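PDB 2HJN: DBF2 kinase activator protein MOB1 from Saccharomyces cerevisiae, which activates the Dbf2 protein kinase by binding it, allowing its phosphorylation by Cdc15 in late anaphase within the mitotic exit network. Local coordinates for residues P107-T112 against Y181-C186; E137-W142 against R175-V180; G95-F100 against C186-E191. All blocks are in the same frame, centred on the assembly; numbering follows the deposited sequence.

Contact 1 (P107-T112 against Y181-C186); sequences PRMIAT and YAHIYC. With ZN (zinc ion), chain B.
The second shell of the zinc site joins helix 165-187 to the loop before strand 115-117, and His183 carries the contact by meeting Ile110 and Met109. Its NE2 binds the zinc ion at 2.1 Å, while ND1, across the ring, donates to Ile110 O at 2.9 Å. The N-H...O angle of 174° makes this bond nearly straight, and the oxygen lies in the ring plane, so metal and carbonyl together fix the rotation of the imidazole. A carbonyl acceptor on ND1 would probably strengthen NE2 as a ligand. CG of His183 is anti to its backbone N, beside the carbonyl carbon. Met109, a selenomethionine, bends at chi2 and brings SE to 3.9 Å from His183 CG; SE, 30° off the normal through the centroid of the His183 ring, comes obliquely. One residue on in the loop, Ala111 CB meets Ala182 CB at 3.8 Å. One turn on from Ala182, Cys186 meets Thr112: its CB lies 3.7 Å from Thr112 N, and its SG is 3.9 Å from Thr112 CG2, while Thr112 OG1 turns back to Ala111 O at 2.6 Å. An alanine at Thr112 would probably open a gap beside Cys186 SG and leave the carbonyl of Ala111 without its hydroxyl partner. Cys101, Cys106 and His188 complete the zinc sphere. A histidine bound to metal through NE2 and to a backbone carbonyl through ND1 is a common second-shell arrangement of zinc-bound histidines, here in the Cys2His2 site of the Mob1/phocein fold.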
# COMPACT_ATOMS: atom_id res chain seq x y z
N PRO A 107 4.17 -5.19 21.79
CA PRO A 107 3.69 -6.29 22.62
C PRO A 107 2.23 -6.21 23.11
O PRO A 107 1.74 -7.21 23.63
CB PRO A 107 4.68 -6.32 23.81
CG PRO A 107 5.36 -5.03 23.83
CD PRO A 107 5.21 -4.37 22.47
N ARG A 108 1.58 -5.05 22.98
CA ARG A 108 0.20 -4.86 23.35
C ARG A 108 -0.47 -4.04 22.24
O ARG A 108 0.17 -3.20 21.58
CB ARG A 108 0.07 -4.09 24.67
CG ARG A 108 0.53 -4.83 25.94
CD ARG A 108 0.36 -3.86 27.17
NE ARG A 108 1.05 -2.57 26.96
CZ ARG A 108 0.68 -1.40 27.50
NH1 ARG A 108 -0.39 -1.32 28.29
NH2 ARG A 108 1.39 -0.29 27.23
N MSE A 109 -1.76 -4.24 22.08
CA MSE A 109 -2.51 -3.44 21.08
C MSE A 109 -2.86 -2.10 21.75
O MSE A 109 -3.85 -2.01 22.46
CB MSE A 109 -3.74 -4.21 20.57
CG MSE A 109 -4.62 -3.44 19.60
SE MSE A 109 -3.69 -3.06 17.89
CE MSE A 109 -5.36 -2.53 17.07
N ILE A 110 -2.04 -1.08 21.52
CA ILE A 110 -2.23 0.21 22.17
C ILE A 110 -2.39 1.38 21.19
O ILE A 110 -2.09 1.25 20.01
CB ILE A 110 -1.13 0.49 23.22
CG1 ILE A 110 0.25 0.60 22.54
CG2 ILE A 110 -1.13 -0.68 24.25
CD1 ILE A 110 1.39 0.95 23.42
N ALA A 111 -2.88 2.52 21.71
CA ALA A 111 -3.03 3.73 20.92
C ALA A 111 -2.67 4.78 21.91
O ALA A 111 -3.55 5.28 22.60
CB ALA A 111 -4.50 3.89 20.48
N THR A 112 -1.37 5.07 21.98
CA THR A 112 -0.68 5.63 23.15
C THR A 112 -0.82 4.80 24.42
O THR A 112 -1.63 3.87 24.47
CB THR A 112 -1.12 7.06 23.50
OG1 THR A 112 -2.40 7.00 24.11
CG2 THR A 112 -1.16 7.98 22.23
N TYR A 181 -7.08 1.98 12.84
CA TYR A 181 -6.60 3.35 12.51
C TYR A 181 -5.86 3.96 13.70
O TYR A 181 -4.81 4.61 13.51
CB TYR A 181 -7.76 4.31 12.16
CG TYR A 181 -8.26 4.24 10.73
CD1 TYR A 181 -7.46 4.63 9.66
CD2 TYR A 181 -9.57 3.83 10.46
CE1 TYR A 181 -7.96 4.58 8.35
CE2 TYR A 181 -10.07 3.79 9.20
CZ TYR A 181 -9.26 4.17 8.14
OH TYR A 181 -9.82 4.13 6.92
N ALA A 182 -6.40 3.74 14.90
CA ALA A 182 -5.77 4.33 16.10
C ALA A 182 -4.34 3.82 16.31
O ALA A 182 -3.41 4.60 16.64
CB ALA A 182 -6.64 4.12 17.38
N HIS A 183 -4.13 2.51 16.15
CA HIS A 183 -2.77 1.96 16.29
C HIS A 183 -1.79 2.53 15.23
O HIS A 183 -0.61 2.81 15.53
CB HIS A 183 -2.78 0.41 16.26
CG HIS A 183 -1.43 -0.18 16.54
ND1 HIS A 183 -0.80 -0.05 17.76
CD2 HIS A 183 -0.54 -0.77 15.71
CE1 HIS A 183 0.41 -0.57 17.68
NE2 HIS A 183 0.60 -1.01 16.45
N ILE A 184 -2.26 2.64 13.98
CA ILE A 184 -1.42 3.14 12.88
C ILE A 184 -0.93 4.55 13.16
O ILE A 184 0.26 4.83 13.06
CB ILE A 184 -2.15 3.10 11.44
CG1 ILE A 184 -2.36 1.68 10.93
CG2 ILE A 184 -1.29 3.75 10.32
CD1 ILE A 184 -3.41 1.58 9.84
N TYR A 185 -1.86 5.45 13.51
CA TYR A 185 -1.54 6.87 13.73
C TYR A 185 -0.62 7.07 14.92
O TYR A 185 0.31 7.88 14.88
CB TYR A 185 -2.85 7.64 14.00
CG TYR A 185 -3.47 8.25 12.78
CD1 TYR A 185 -4.68 7.74 12.26
CD2 TYR A 185 -2.84 9.31 12.09
CE1 TYR A 185 -5.25 8.29 11.11
CE2 TYR A 185 -3.40 9.85 10.94
CZ TYR A 185 -4.60 9.34 10.45
OH TYR A 185 -5.20 9.89 9.31
N CYS A 186 -0.91 6.37 16.03
CA CYS A 186 -0.15 6.53 17.29
C CYS A 186 1.19 5.76 17.33
O CYS A 186 2.12 6.16 18.07
CB CYS A 186 -1.00 6.18 18.51
SG CYS A 186 -2.48 7.20 18.68
ZN ZN B . 2.45 -1.86 15.82

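Contact 2 (E137-W142 against R175-V180); sequences ECLMRW and RRLFRV. With SO4 (sulfate ion), chain C.
Helices 132-147 and 165-187 run roughly antiparallel where Leu139 meets Arg176, their segment axes approaching to 10.5 Å with 142° between their N-to-C directions. Leu139 points across the interface and divides its methyls between partners: CD1 sits 3.3 Å from Arg176 O and also touches Arg176 CB, whereas CD2 meets Leu177 CD2 at 3.8 Å. Val180 CG2 lies against both methyls. Met140, a selenomethionine bent at chi2 and chi3, brings SE to 3.7 Å from Leu177 CD2, the two side chains crossing at about a right angle. On the polar margin the guanidinium of Arg176 lies flat on Trp142, with planes 25° apart. NH1 stands over the ring face, offset toward its rim and 3.7 Å from Trp142 CZ2, and CZ is 4.3 Å from the centroid of the six-membered ring, only 19° off its normal, which defines a cation-pi stack. A sulfate, probably from the crystallisation liquor, gathers three arginines of the second helix: Arg179 NH1 donates to its O4 at 2.9 Å and Arg179 NH2 to its O2 at 3.1 Å, while Arg175 NE and Arg176 NE add weak bonds. The anion would probably ease the repulsion among these charges. Ile90 and Tyr94 of helix 75-97 and Phe208 of helix 198-214 extend the apolar side, as expected of antiparallel helix packing within the helical core of the Mob1/phocein fold.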
# COMPACT_ATOMS: atom_id res chain seq x y z
N GLU A 137 -4.56 -9.14 12.99
CA GLU A 137 -4.84 -10.37 12.30
C GLU A 137 -6.19 -10.98 12.66
O GLU A 137 -6.99 -11.27 11.77
CB GLU A 137 -3.68 -11.38 12.52
CG GLU A 137 -3.85 -12.74 11.84
CD GLU A 137 -3.63 -12.72 10.34
OE1 GLU A 137 -2.77 -11.96 9.90
OE2 GLU A 137 -4.29 -13.49 9.59
N CYS A 138 -6.42 -11.22 13.96
CA CYS A 138 -7.68 -11.80 14.46
C CYS A 138 -8.89 -10.95 14.07
O CYS A 138 -9.94 -11.48 13.65
CB CYS A 138 -7.61 -11.88 16.00
SG CYS A 138 -6.50 -13.21 16.66
N LEU A 139 -8.78 -9.63 14.27
CA LEU A 139 -9.87 -8.71 13.98
C LEU A 139 -10.21 -8.72 12.51
O LEU A 139 -11.40 -8.80 12.18
CB LEU A 139 -9.58 -7.26 14.40
CG LEU A 139 -10.53 -6.08 14.12
CD1 LEU A 139 -10.18 -4.89 15.03
CD2 LEU A 139 -10.41 -5.52 12.75
N MSE A 140 -9.21 -8.56 11.65
CA MSE A 140 -9.46 -8.49 10.18
C MSE A 140 -10.01 -9.81 9.65
O MSE A 140 -10.92 -9.79 8.85
CB MSE A 140 -8.18 -8.14 9.42
CG MSE A 140 -7.63 -6.76 9.79
SE MSE A 140 -8.82 -5.21 9.33
CE MSE A 140 -8.03 -4.96 7.56
N ARG A 141 -9.45 -10.95 10.08
CA ARG A 141 -10.00 -12.27 9.70
C ARG A 141 -11.45 -12.44 10.23
O ARG A 141 -12.26 -13.06 9.57
CB ARG A 141 -9.14 -13.46 10.22
CG ARG A 141 -7.75 -13.71 9.53
CD ARG A 141 -7.70 -13.66 7.97
NE ARG A 141 -7.78 -12.30 7.38
CZ ARG A 141 -6.81 -11.40 7.34
NH1 ARG A 141 -5.62 -11.61 7.89
NH2 ARG A 141 -7.04 -10.24 6.76
N TRP A 142 -11.74 -11.91 11.41
CA TRP A 142 -13.14 -11.90 11.93
C TRP A 142 -14.08 -11.06 11.02
O TRP A 142 -15.24 -11.46 10.73
CB TRP A 142 -13.20 -11.44 13.40
CG TRP A 142 -14.62 -11.32 13.92
CD1 TRP A 142 -15.39 -12.31 14.48
CD2 TRP A 142 -15.42 -10.15 13.88
NE1 TRP A 142 -16.64 -11.80 14.83
CE2 TRP A 142 -16.68 -10.48 14.46
CE3 TRP A 142 -15.18 -8.83 13.47
CZ2 TRP A 142 -17.71 -9.54 14.56
CZ3 TRP A 142 -16.24 -7.90 13.55
CH2 TRP A 142 -17.47 -8.26 14.12
N ARG A 175 -16.76 0.04 14.85
CA ARG A 175 -16.08 0.29 16.14
C ARG A 175 -14.69 -0.40 16.20
O ARG A 175 -13.67 0.18 16.64
CB ARG A 175 -16.95 -0.18 17.32
CG ARG A 175 -18.02 0.75 17.79
CD ARG A 175 -18.59 0.29 19.19
NE ARG A 175 -18.89 -1.16 19.35
CZ ARG A 175 -20.10 -1.72 19.18
NH1 ARG A 175 -21.15 -0.99 18.78
NH2 ARG A 175 -20.26 -3.01 19.38
N ARG A 176 -14.65 -1.66 15.78
CA ARG A 176 -13.37 -2.40 15.72
C ARG A 176 -12.35 -1.89 14.67
O ARG A 176 -11.15 -1.73 14.97
CB ARG A 176 -13.67 -3.88 15.58
CG ARG A 176 -14.51 -4.37 16.79
CD ARG A 176 -14.90 -5.85 16.69
NE ARG A 176 -15.93 -6.21 17.64
CZ ARG A 176 -16.26 -7.46 17.95
NH1 ARG A 176 -15.62 -8.50 17.39
NH2 ARG A 176 -17.26 -7.69 18.81
N LEU A 177 -12.80 -1.61 13.44
CA LEU A 177 -11.89 -1.10 12.41
C LEU A 177 -11.24 0.22 12.85
O LEU A 177 -10.06 0.46 12.56
CB LEU A 177 -12.63 -0.95 11.07
CG LEU A 177 -13.05 -2.26 10.37
CD1 LEU A 177 -13.81 -1.99 9.04
CD2 LEU A 177 -11.88 -3.24 10.14
N PHE A 178 -11.99 1.06 13.56
CA PHE A 178 -11.41 2.32 14.12
C PHE A 178 -10.18 2.09 14.96
O PHE A 178 -9.24 2.82 14.80
CB PHE A 178 -12.43 3.18 14.92
CG PHE A 178 -11.89 4.57 15.32
CD1 PHE A 178 -12.23 5.71 14.59
CD2 PHE A 178 -11.07 4.71 16.45
CE1 PHE A 178 -11.73 6.96 14.94
CE2 PHE A 178 -10.52 5.97 16.81
CZ PHE A 178 -10.85 7.09 16.05
N ARG A 179 -10.19 1.09 15.86
CA ARG A 179 -9.02 0.73 16.69
C ARG A 179 -7.74 0.46 15.85
O ARG A 179 -6.63 0.66 16.34
CB ARG A 179 -9.33 -0.53 17.55
CG ARG A 179 -10.48 -0.27 18.58
CD ARG A 179 -11.04 -1.44 19.37
NE ARG A 179 -12.25 -0.94 20.02
CZ ARG A 179 -13.32 -1.66 20.33
NH1 ARG A 179 -13.35 -2.94 20.07
NH2 ARG A 179 -14.36 -1.06 20.93
N VAL A 180 -7.91 -0.04 14.62
CA VAL A 180 -6.75 -0.28 13.69
C VAL A 180 -6.20 1.05 13.22
O VAL A 180 -4.98 1.26 13.23
CB VAL A 180 -7.14 -1.17 12.48
CG1 VAL A 180 -5.89 -1.43 11.61
CG2 VAL A 180 -7.79 -2.53 12.97
S SO4 C . -16.98 -4.16 20.85
O1 SO4 C . -17.98 -3.98 19.79
O2 SO4 C . -16.80 -2.84 21.48
O3 SO4 C . -17.34 -5.22 21.78
O4 SO4 C . -15.69 -4.60 20.38

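Contact 3 (G95-F100 against C186-E191); sequences GSITEF and CHHFNE. With ZN (zinc ion), chain B.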
# COMPACT_ATOMS: atom_id res chain seq x y z
N GLY A 95 -1.04 -3.28 5.44
CA GLY A 95 -0.17 -4.05 4.58
C GLY A 95 1.07 -3.29 4.19
O GLY A 95 2.10 -3.88 4.00
N SER A 96 0.96 -1.98 4.01
CA SER A 96 2.12 -1.17 3.63
C SER A 96 3.21 -1.11 4.71
O SER A 96 4.42 -0.99 4.42
CB SER A 96 1.69 0.25 3.19
OG SER A 96 1.41 1.07 4.31
N ILE A 97 2.79 -1.21 5.97
CA ILE A 97 3.74 -1.07 7.08
C ILE A 97 3.92 -2.34 7.93
O ILE A 97 4.56 -2.29 8.99
CB ILE A 97 3.43 0.19 7.96
CG1 ILE A 97 1.95 0.25 8.39
CG2 ILE A 97 3.78 1.43 7.19
CD1 ILE A 97 1.62 -0.49 9.66
N THR A 98 3.35 -3.45 7.45
CA THR A 98 3.22 -4.66 8.29
C THR A 98 4.56 -5.21 8.84
O THR A 98 4.61 -5.80 9.98
CB THR A 98 2.49 -5.79 7.52
OG1 THR A 98 2.29 -6.88 8.42
CG2 THR A 98 3.34 -6.32 6.31
N GLU A 99 5.63 -5.04 8.07
CA GLU A 99 6.95 -5.50 8.54
C GLU A 99 7.50 -4.69 9.71
O GLU A 99 8.46 -5.11 10.32
CB GLU A 99 8.00 -5.55 7.41
CG GLU A 99 7.77 -6.58 6.32
CD GLU A 99 8.90 -6.56 5.26
OE1 GLU A 99 10.06 -6.85 5.58
OE2 GLU A 99 8.63 -6.20 4.11
N PHE A 100 6.91 -3.52 10.00
CA PHE A 100 7.33 -2.65 11.14
C PHE A 100 6.50 -2.87 12.42
O PHE A 100 6.76 -2.25 13.44
CB PHE A 100 7.22 -1.18 10.72
CG PHE A 100 7.94 -0.86 9.42
CD1 PHE A 100 7.23 -0.48 8.29
CD2 PHE A 100 9.32 -1.01 9.32
CE1 PHE A 100 7.88 -0.20 7.08
CE2 PHE A 100 9.98 -0.73 8.11
CZ PHE A 100 9.25 -0.33 6.99
N CYS A 186 -0.91 6.37 16.03
CA CYS A 186 -0.15 6.53 17.29
C CYS A 186 1.19 5.76 17.33
O CYS A 186 2.12 6.16 18.07
CB CYS A 186 -1.00 6.18 18.51
SG CYS A 186 -2.48 7.20 18.68
N HIS A 187 1.33 4.71 16.55
CA HIS A 187 2.56 3.93 16.59
C HIS A 187 3.34 3.70 15.29
O HIS A 187 4.52 3.30 15.33
CB HIS A 187 2.32 2.66 17.43
CG HIS A 187 1.86 3.00 18.82
ND1 HIS A 187 2.72 3.46 19.78
CD2 HIS A 187 0.62 3.09 19.36
CE1 HIS A 187 2.05 3.73 20.88
NE2 HIS A 187 0.77 3.55 20.64
N HIS A 188 2.71 3.98 14.13
CA HIS A 188 3.41 3.77 12.84
C HIS A 188 3.41 4.94 11.87
O HIS A 188 3.71 4.75 10.69
CB HIS A 188 2.90 2.47 12.17
CG HIS A 188 3.12 1.25 13.03
ND1 HIS A 188 4.38 0.73 13.24
CD2 HIS A 188 2.28 0.57 13.84
CE1 HIS A 188 4.29 -0.29 14.08
NE2 HIS A 188 3.03 -0.41 14.46
N PHE A 189 3.05 6.13 12.32
CA PHE A 189 2.91 7.24 11.34
C PHE A 189 4.20 7.58 10.63
O PHE A 189 4.14 7.98 9.46
CB PHE A 189 2.28 8.49 11.94
CG PHE A 189 1.81 9.55 10.92
CD1 PHE A 189 0.53 9.47 10.33
CD2 PHE A 189 2.60 10.66 10.61
CE1 PHE A 189 0.09 10.44 9.39
CE2 PHE A 189 2.16 11.61 9.66
CZ PHE A 189 0.92 11.51 9.07
N ASN A 190 5.34 7.50 11.32
CA ASN A 190 6.66 7.76 10.68
C ASN A 190 6.94 6.92 9.44
O ASN A 190 7.62 7.36 8.52
CB ASN A 190 7.88 7.66 11.65
CG ASN A 190 7.80 6.48 12.66
OD1 ASN A 190 8.54 6.49 13.66
ND2 ASN A 190 6.93 5.47 12.42
N GLU A 191 6.38 5.72 9.43
CA GLU A 191 6.65 4.74 8.36
C GLU A 191 5.72 5.03 7.20
O GLU A 191 6.09 4.91 6.06
CB GLU A 191 6.50 3.33 8.91
CG GLU A 191 7.71 2.88 9.82
CD GLU A 191 7.28 2.32 11.18
OE1 GLU A 191 6.08 2.22 11.45
OE2 GLU A 191 8.16 1.98 12.00
ZN ZN B . 2.45 -1.86 15.82
O HOH W 1 7.73 -0.12 14.70
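Ile97 is the first residue of its segment to touch segment 186-191, reaching both His188 and Glu191. Its CG2 packs against Glu191 CB at 3.7 Å. CD1 of the same residue approaches His188 CG obliquely at 4.1 Å. The chain then makes a 3-10 turn, in which Phe100 N bonds to Ile97 O, and this returns Phe100 to the interface by two routes. Its ring takes Glu191 CG over one face, offset toward the rim; CG is 3.9 Å from the ring centroid and 21° off the normal, a CH-pi contact. The carboxylate plane lies within 9° of the ring plane, and the two side chains slide past each other in opposite directions. The backbone carbonyl of Phe100 meets the edge of the His188 ring, with O at 3.2 Å from His188 CE1, and accepts a bond from a water that also bonds weakly to Glu191 OE2. With its CG on the Phe100 face, Glu191 accepts His188 ND1 on OE1 at 2.9 Å, through the syn lone pair and 2° from the imidazole plane. His188 NE2 binds the zinc ion at 2.1 Å, so metal and carboxylate fix the ring's rotation from its two nitrogens, and the negative charge would probably make NE2 a stronger donor to the metal. His30 of the second subunit meets the Phe100 ring edge-to-face, placing this site beside the dimer interface. A zinc-bound histidine backed by a carboxylate is a recurrent second-shell arrangement in zinc proteins, here serving the Cys2His2 site of the Mob1/phocein fold.

Helix 165-187 carries contacts 1 and 2; contact 3 begins at its end, at His188, and continues into helix 189-194, so that Cys186 touches in contact 1 only. Contact 2 is the buried one, nearest the centre of the chain, and joins two long helices through apolar side chains and an Arg176-Trp142 cation-pi stack, with a sulfate outside. Contacts 1 and 3 are partly buried and lie about 10 Å apart between centres, on the same side of the chain's centre. Both serve the zinc ion but differ in second shell: a backbone carbonyl backs the ligand in contact 1, a carboxylate in contact 3. Met109 CE, 3.5 Å from Arg179 O, ties contact 1 to contact 2. Contact 3 alone borders the second subunit.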